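Long-range contacts in peptidyl tryptophan dihydroxylase (Pseudomonas putida, PDB 7CTQ), which probably uses bound FAD to dihydroxylate a peptidyl tryptophan, a step essential for biogenesis of the tryptophylquinone cofactor of quinohemoprotein amine dehydrogenase: residues 150-154 against 311-315; 198-202 against 336-340. All blocks are in the same frame, centred on the assembly; numbering follows the deposited sequence.

How the contacts relate
Both contacts set a helix from the later part of the chain against a strand, and the two helices, 299-327 and 335-341, follow each other in sequence; the centres of the contacts lie about 19 Å apart and their nearest atoms about 7 Å, without touching. Contact 1 is a surface contact on the short three-stranded sheet of 153-154, 247-249 and 265-266, whereas contact 2 is buried against strand 193-201 of the large mixed sheet. Each has one arginine-carboxylate salt bridge. In contact 1 a water doubles the link and L153 packs against a phenylalanine and a leucine of the helix; in contact 2 the arginine also binds a backbone carbonyl and has a ring atom of F336 over one face.

Contact 1: residues 150-154 against 311-315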
loop_
_atom_site.group_PDB
_atom_site.type_symbol
_atom_site.label_atom_id
_atom_site.label_comp_id
_atom_site.label_asym_id
_atom_site.label_seq_id
_atom_site.Cartn_x
_atom_site.Cartn_y
_atom_site.Cartn_z
ATOM N N ALA A 150 -16.403 6.443 -6.001
ATOM C CA ALA A 150 -17.075 5.307 -5.384
ATOM C C ALA A 150 -16.043 4.260 -4.981
ATOM O O ALA A 150 -14.945 4.188 -5.539
ATOM C CB ALA A 150 -18.114 4.697 -6.331
ATOM N N ASP A 151 -16.389 3.464 -3.977
ATOM C CA ASP A 151 -15.526 2.395 -3.500
ATOM C C ASP A 151 -15.930 1.073 -4.137
ATOM O O ASP A 151 -17.121 0.790 -4.302
ATOM C CB ASP A 151 -15.598 2.271 -1.979
ATOM C CG ASP A 151 -15.315 3.584 -1.271
ATOM O OD1 ASP A 151 -14.615 4.452 -1.852
ATOM O OD2 ASP A 151 -15.793 3.730 -0.129
ATOM N N ARG A 152 -14.924 0.275 -4.509
ATOM C CA ARG A 152 -15.161 -1.124 -4.856
ATOM C C ARG A 152 -15.396 -1.968 -3.608
ATOM O O ARG A 152 -16.280 -2.828 -3.594
ATOM C CB ARG A 152 -13.985 -1.672 -5.649
ATOM C CG ARG A 152 -14.172 -3.087 -6.129
ATOM C CD ARG A 152 -13.605 -3.235 -7.529
ATOM N NE ARG A 152 -13.928 -4.533 -8.134
ATOM C CZ ARG A 152 -14.992 -4.774 -8.897
ATOM N NH1 ARG A 152 -15.866 -3.810 -9.170
ATOM N NH2 ARG A 152 -15.182 -5.990 -9.388
ATOM N N LEU A 153 -14.608 -1.741 -2.559
ATOM C CA LEU A 153 -14.817 -2.363 -1.258
ATOM C C LEU A 153 -14.487 -1.357 -0.170
ATOM O O LEU A 153 -13.613 -0.503 -0.343
ATOM C CB LEU A 153 -13.931 -3.589 -1.052
ATOM C CG LEU A 153 -14.279 -4.779 -1.923
ATOM C CD1 LEU A 153 -13.111 -5.750 -1.901
ATOM C CD2 LEU A 153 -15.561 -5.411 -1.399
ATOM N N ARG A 154 -15.167 -1.495 0.964
ATOM C CA ARG A 154 -14.965 -0.614 2.105
ATOM C C ARG A 154 -15.120 -1.443 3.363
ATOM O O ARG A 154 -16.140 -2.115 3.539
ATOM C CB ARG A 154 -15.958 0.548 2.099
ATOM C CG ARG A 154 -15.545 1.681 3.019
ATOM C CD ARG A 154 -16.446 2.898 2.897
ATOM N NE ARG A 154 -15.934 3.954 3.764
ATOM C CZ ARG A 154 -15.151 4.946 3.358
ATOM N NH1 ARG A 154 -14.717 5.844 4.240
ATOM N NH2 ARG A 154 -14.828 5.062 2.077
ATOM N N GLU A 311 -6.843 -5.099 -6.670
ATOM C CA GLU A 311 -7.825 -5.746 -5.809
ATOM C C GLU A 311 -7.201 -6.918 -5.049
ATOM O O GLU A 311 -7.412 -7.064 -3.836
ATOM C CB GLU A 311 -9.033 -6.191 -6.637
ATOM C CG GLU A 311 -10.034 -7.015 -5.835
ATOM C CD GLU A 311 -11.429 -7.032 -6.444
ATOM O OE1 GLU A 311 -12.313 -7.681 -5.852
ATOM O OE2 GLU A 311 -11.648 -6.398 -7.506
ATOM N N GLN A 312 -6.398 -7.743 -5.729
ATOM C CA GLN A 312 -5.768 -8.861 -5.027
ATOM C C GLN A 312 -4.785 -8.377 -3.955
ATOM O O GLN A 312 -4.734 -8.944 -2.851
ATOM C CB GLN A 312 -5.091 -9.795 -6.025
ATOM C CG GLN A 312 -6.097 -10.538 -6.889
ATOM C CD GLN A 312 -7.132 -11.314 -6.070
ATOM O OE1 GLN A 312 -8.339 -11.041 -6.135
ATOM N NE2 GLN A 312 -6.660 -12.264 -5.282
ATOM N N LEU A 313 -4.002 -7.326 -4.249
ATOM C CA LEU A 313 -3.137 -6.742 -3.224
ATOM C C LEU A 313 -3.956 -6.286 -2.018
ATOM O O LEU A 313 -3.654 -6.651 -0.874
ATOM C CB LEU A 313 -2.329 -5.563 -3.799
ATOM C CG LEU A 313 -1.156 -5.797 -4.764
ATOM C CD1 LEU A 313 -0.591 -4.458 -5.244
ATOM C CD2 LEU A 313 -0.034 -6.628 -4.153
ATOM N N PHE A 314 -5.009 -5.494 -2.263
ATOM C CA PHE A 314 -5.880 -5.012 -1.192
ATOM C C PHE A 314 -6.361 -6.153 -0.316
ATOM O O PHE A 314 -6.281 -6.092 0.916
ATOM C CB PHE A 314 -7.083 -4.277 -1.789
ATOM C CG PHE A 314 -8.132 -3.882 -0.771
ATOM C CD1 PHE A 314 -7.979 -2.728 0.006
ATOM C CD2 PHE A 314 -9.276 -4.651 -0.599
ATOM C CE1 PHE A 314 -8.949 -2.366 0.920
ATOM C CE2 PHE A 314 -10.242 -4.301 0.319
ATOM C CZ PHE A 314 -10.080 -3.158 1.087
ATOM N N LEU A 315 -6.872 -7.209 -0.942
ATOM C CA LEU A 315 -7.418 -8.313 -0.170
ATOM C C LEU A 315 -6.331 -9.020 0.622
ATOM O O LEU A 315 -6.567 -9.440 1.767
ATOM C CB LEU A 315 -8.144 -9.291 -1.100
ATOM C CG LEU A 315 -9.488 -8.779 -1.628
ATOM C CD1 LEU A 315 -10.086 -9.762 -2.627
ATOM C CD2 LEU A 315 -10.476 -8.523 -0.478
HETATM O O HOH W 1 -13.784 -7.920 -8.395
#
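The guanidinium of R152 meets E311 at its edge: E311 OE2 lies near the guanidinium plane, and water 1 is also at the edge, in plane. The second flat group, the ring of F314, receives L153 CD1 obliquely. Both arginine and leucine belong to a classic beta bulge, in which R152 and L153 together face L248 of strand 247-249 in a small three-stranded antiparallel sheet; the bulge sets two consecutive side chains against helix 299-327.

The salt bridge is carried by NE and not by the terminal nitrogens. R152 NE donates to E311 OE2 over 3.0 Å with an N-H...O angle of 163°, meeting the oxygen on its syn side but well out of the carboxylate plane. The two planes are 69° apart, so the ion pair is not the flat, two-pronged kind. Water 1 supplies the second arm: it accepts from R152 NH2 at 2.6 Å and donates to E311 OE2 at 2.8 Å, which leaves that one oxygen gripped by both arginine and water. The extended glutamate, its CG anti to the backbone N (chi1 174°), carries the carboxylate out from the helix to the arginine.

The next residue, L153, provides the apolar half, meeting the helix about one turn after E311. Its CD1 comes within 3.9 Å of F314 CE2, and the same ring atom lies 4.0 Å from L153 CB, so both leucine atoms converge on it. F314 is buried and touches V267 as well, whereas R152 is exposed, so the contact grades from charged at the solvent to apolar inward. L315 closes it from the helix, crossing the leucine at about a right angle, with its CD2 4.1 Å from L153 CD1.

Contact 2: residues 198-202 against 336-340; sequences VTLDA and FWARR
R340 reaches D201 because its CG is anti to its own carbonyl carbon and the chain runs extended from CG to NE, bringing the guanidinium to the carboxylate. F336, one helical turn earlier, has CG anti to the backbone N (chi1 171°), which carries its ring to the backbone of T199, L200 and D201.

The carboxylate of D201 offers a single oxygen. R340 NH1 donates to D201 OD2 over 3.0 Å, on the anti side of the carboxylate, and R340 NH2 adds a weak bond to the same OD2 at 3.2 Å. With the two planes 84° apart, this is a forked grip on one oxygen and not a paired bidentate bridge. NH1 has a second acceptor within the helix: it reaches F336 O over 3.1 Å in a nearly straight bond, in the carbonyl plane and on a lone pair. NH2 is bonded to T158 OG1 as well, so three acceptors near the guanidinium help to fix its rotation.

Its face is used too. F336 CE1 lies 3.2 Å above the guanidinium plane, offset toward the rim, so the ring of its own helix covers part of one face. D201 N stands at the edge of that ring, 3.7 Å from F336 CD1, while L200 CA approaches obliquely, 3.8 Å from F336 CE1.

This is a buried helix-on-sheet contact near the flavin, the side chain of T199 lying about 6 Å from the bound FAD. The segment axes cross at 79° with a closest approach of 9.5 Å. Helix 335-341 thus lies steeply across the end of strand 193-201, which is paired antiparallel with strands 158-166 and 182-188; F336 also touches W183 of the latter, and T158 ties the arginine to the former.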
loop_
_atom_site.group_PDB
_atom_site.type_symbol
_atom_site.label_atom_id
_atom_site.label_comp_id
_atom_site.label_asym_id
_atom_site.label_seq_id
_atom_site.Cartn_x
_atom_site.Cartn_y
_atom_site.Cartn_z
ATOM N N VAL A 198 -4.508 6.864 18.119
ATOM C CA VAL A 198 -5.370 5.788 18.569
ATOM C C VAL A 198 -6.331 5.491 17.434
ATOM O O VAL A 198 -6.813 6.404 16.752
ATOM C CB VAL A 198 -6.112 6.120 19.877
ATOM C CG1 VAL A 198 -7.151 7.231 19.667
ATOM C CG2 VAL A 198 -6.744 4.865 20.449
ATOM N N THR A 199 -6.556 4.208 17.200
ATOM C CA THR A 199 -7.369 3.738 16.089
ATOM C C THR A 199 -8.629 3.117 16.666
ATOM O O THR A 199 -8.556 2.261 17.556
ATOM C CB THR A 199 -6.578 2.741 15.240
ATOM O OG1 THR A 199 -5.482 3.436 14.632
ATOM C CG2 THR A 199 -7.467 2.123 14.144
ATOM N N LEU A 200 -9.775 3.590 16.194
ATOM C CA LEU A 200 -11.055 3.246 16.784
ATOM C C LEU A 200 -12.089 3.147 15.680
ATOM O O LEU A 200 -11.881 3.631 14.563
ATOM C CB LEU A 200 -11.520 4.304 17.798
ATOM C CG LEU A 200 -10.566 4.744 18.905
ATOM C CD1 LEU A 200 -10.900 6.163 19.334
ATOM C CD2 LEU A 200 -10.672 3.775 20.069
ATOM N N ASP A 201 -13.220 2.543 16.019
ATOM C CA ASP A 201 -14.388 2.616 15.153
ATOM C C ASP A 201 -14.862 4.060 15.046
ATOM O O ASP A 201 -14.837 4.814 16.024
ATOM C CB ASP A 201 -15.498 1.727 15.701
ATOM C CG ASP A 201 -16.274 1.030 14.607
ATOM O OD1 ASP A 201 -17.093 1.701 13.936
ATOM O OD2 ASP A 201 -16.044 -0.181 14.408
ATOM N N ALA A 202 -15.269 4.464 13.838
ATOM C CA ALA A 202 -15.719 5.841 13.646
ATOM C C ALA A 202 -16.995 6.161 14.415
ATOM O O ALA A 202 -17.229 7.331 14.735
ATOM C CB ALA A 202 -15.926 6.131 12.159
ATOM N N PHE A 336 -15.154 -3.645 18.579
ATOM C CA PHE A 336 -14.069 -3.163 17.731
ATOM C C PHE A 336 -13.241 -4.325 17.200
ATOM O O PHE A 336 -12.883 -4.355 16.017
ATOM C CB PHE A 336 -13.158 -2.191 18.489
ATOM C CG PHE A 336 -11.897 -1.835 17.730
ATOM C CD1 PHE A 336 -11.905 -0.811 16.805
ATOM C CD2 PHE A 336 -10.717 -2.539 17.928
ATOM C CE1 PHE A 336 -10.763 -0.480 16.086
ATOM C CE2 PHE A 336 -9.566 -2.216 17.206
ATOM C CZ PHE A 336 -9.596 -1.184 16.284
ATOM N N TRP A 337 -12.921 -5.278 18.075
ATOM C CA TRP A 337 -12.028 -6.382 17.751
ATOM C C TRP A 337 -12.740 -7.461 16.940
ATOM O O TRP A 337 -12.230 -7.902 15.905
ATOM C CB TRP A 337 -11.455 -6.961 19.047
ATOM C CG TRP A 337 -10.523 -6.002 19.741
ATOM C CD1 TRP A 337 -10.837 -5.117 20.742
ATOM C CD2 TRP A 337 -9.134 -5.821 19.469
ATOM N NE1 TRP A 337 -9.718 -4.407 21.115
ATOM C CE2 TRP A 337 -8.660 -4.818 20.347
ATOM C CE3 TRP A 337 -8.238 -6.410 18.571
ATOM C CZ2 TRP A 337 -7.332 -4.393 20.344
ATOM C CZ3 TRP A 337 -6.915 -5.994 18.579
ATOM C CH2 TRP A 337 -6.475 -4.992 19.455
ATOM N N ALA A 338 -13.921 -7.886 17.399
ATOM C CA ALA A 338 -14.698 -8.902 16.686
ATOM C C ALA A 338 -14.957 -8.493 15.243
ATOM O O ALA A 338 -14.793 -9.296 14.319
ATOM C CB ALA A 338 -16.018 -9.154 17.411
ATOM N N ARG A 339 -15.355 -7.241 15.026
ATOM C CA ARG A 339 -15.580 -6.768 13.664
ATOM C C ARG A 339 -14.299 -6.846 12.833
ATOM O O ARG A 339 -14.341 -7.192 11.646
ATOM C CB ARG A 339 -16.132 -5.342 13.705
ATOM C CG ARG A 339 -16.191 -4.621 12.367
ATOM C CD ARG A 339 -17.531 -4.813 11.657
ATOM N NE ARG A 339 -18.528 -3.805 12.018
ATOM C CZ ARG A 339 -18.826 -2.735 11.285
ATOM N NH1 ARG A 339 -19.753 -1.883 11.701
ATOM N NH2 ARG A 339 -18.201 -2.509 10.141
ATOM N N ARG A 340 -13.145 -6.560 13.443
ATOM C CA ARG A 340 -11.896 -6.529 12.691
ATOM C C ARG A 340 -11.201 -7.882 12.582
ATOM O O ARG A 340 -10.387 -8.079 11.671
ATOM C CB ARG A 340 -10.965 -5.483 13.311
ATOM C CG ARG A 340 -11.348 -4.103 12.806
ATOM C CD ARG A 340 -11.000 -2.942 13.728
ATOM N NE ARG A 340 -11.571 -1.737 13.140
ATOM C CZ ARG A 340 -12.805 -1.303 13.378
ATOM N NH1 ARG A 340 -13.580 -1.956 14.238
ATOM N NH2 ARG A 340 -13.253 -0.211 12.766
#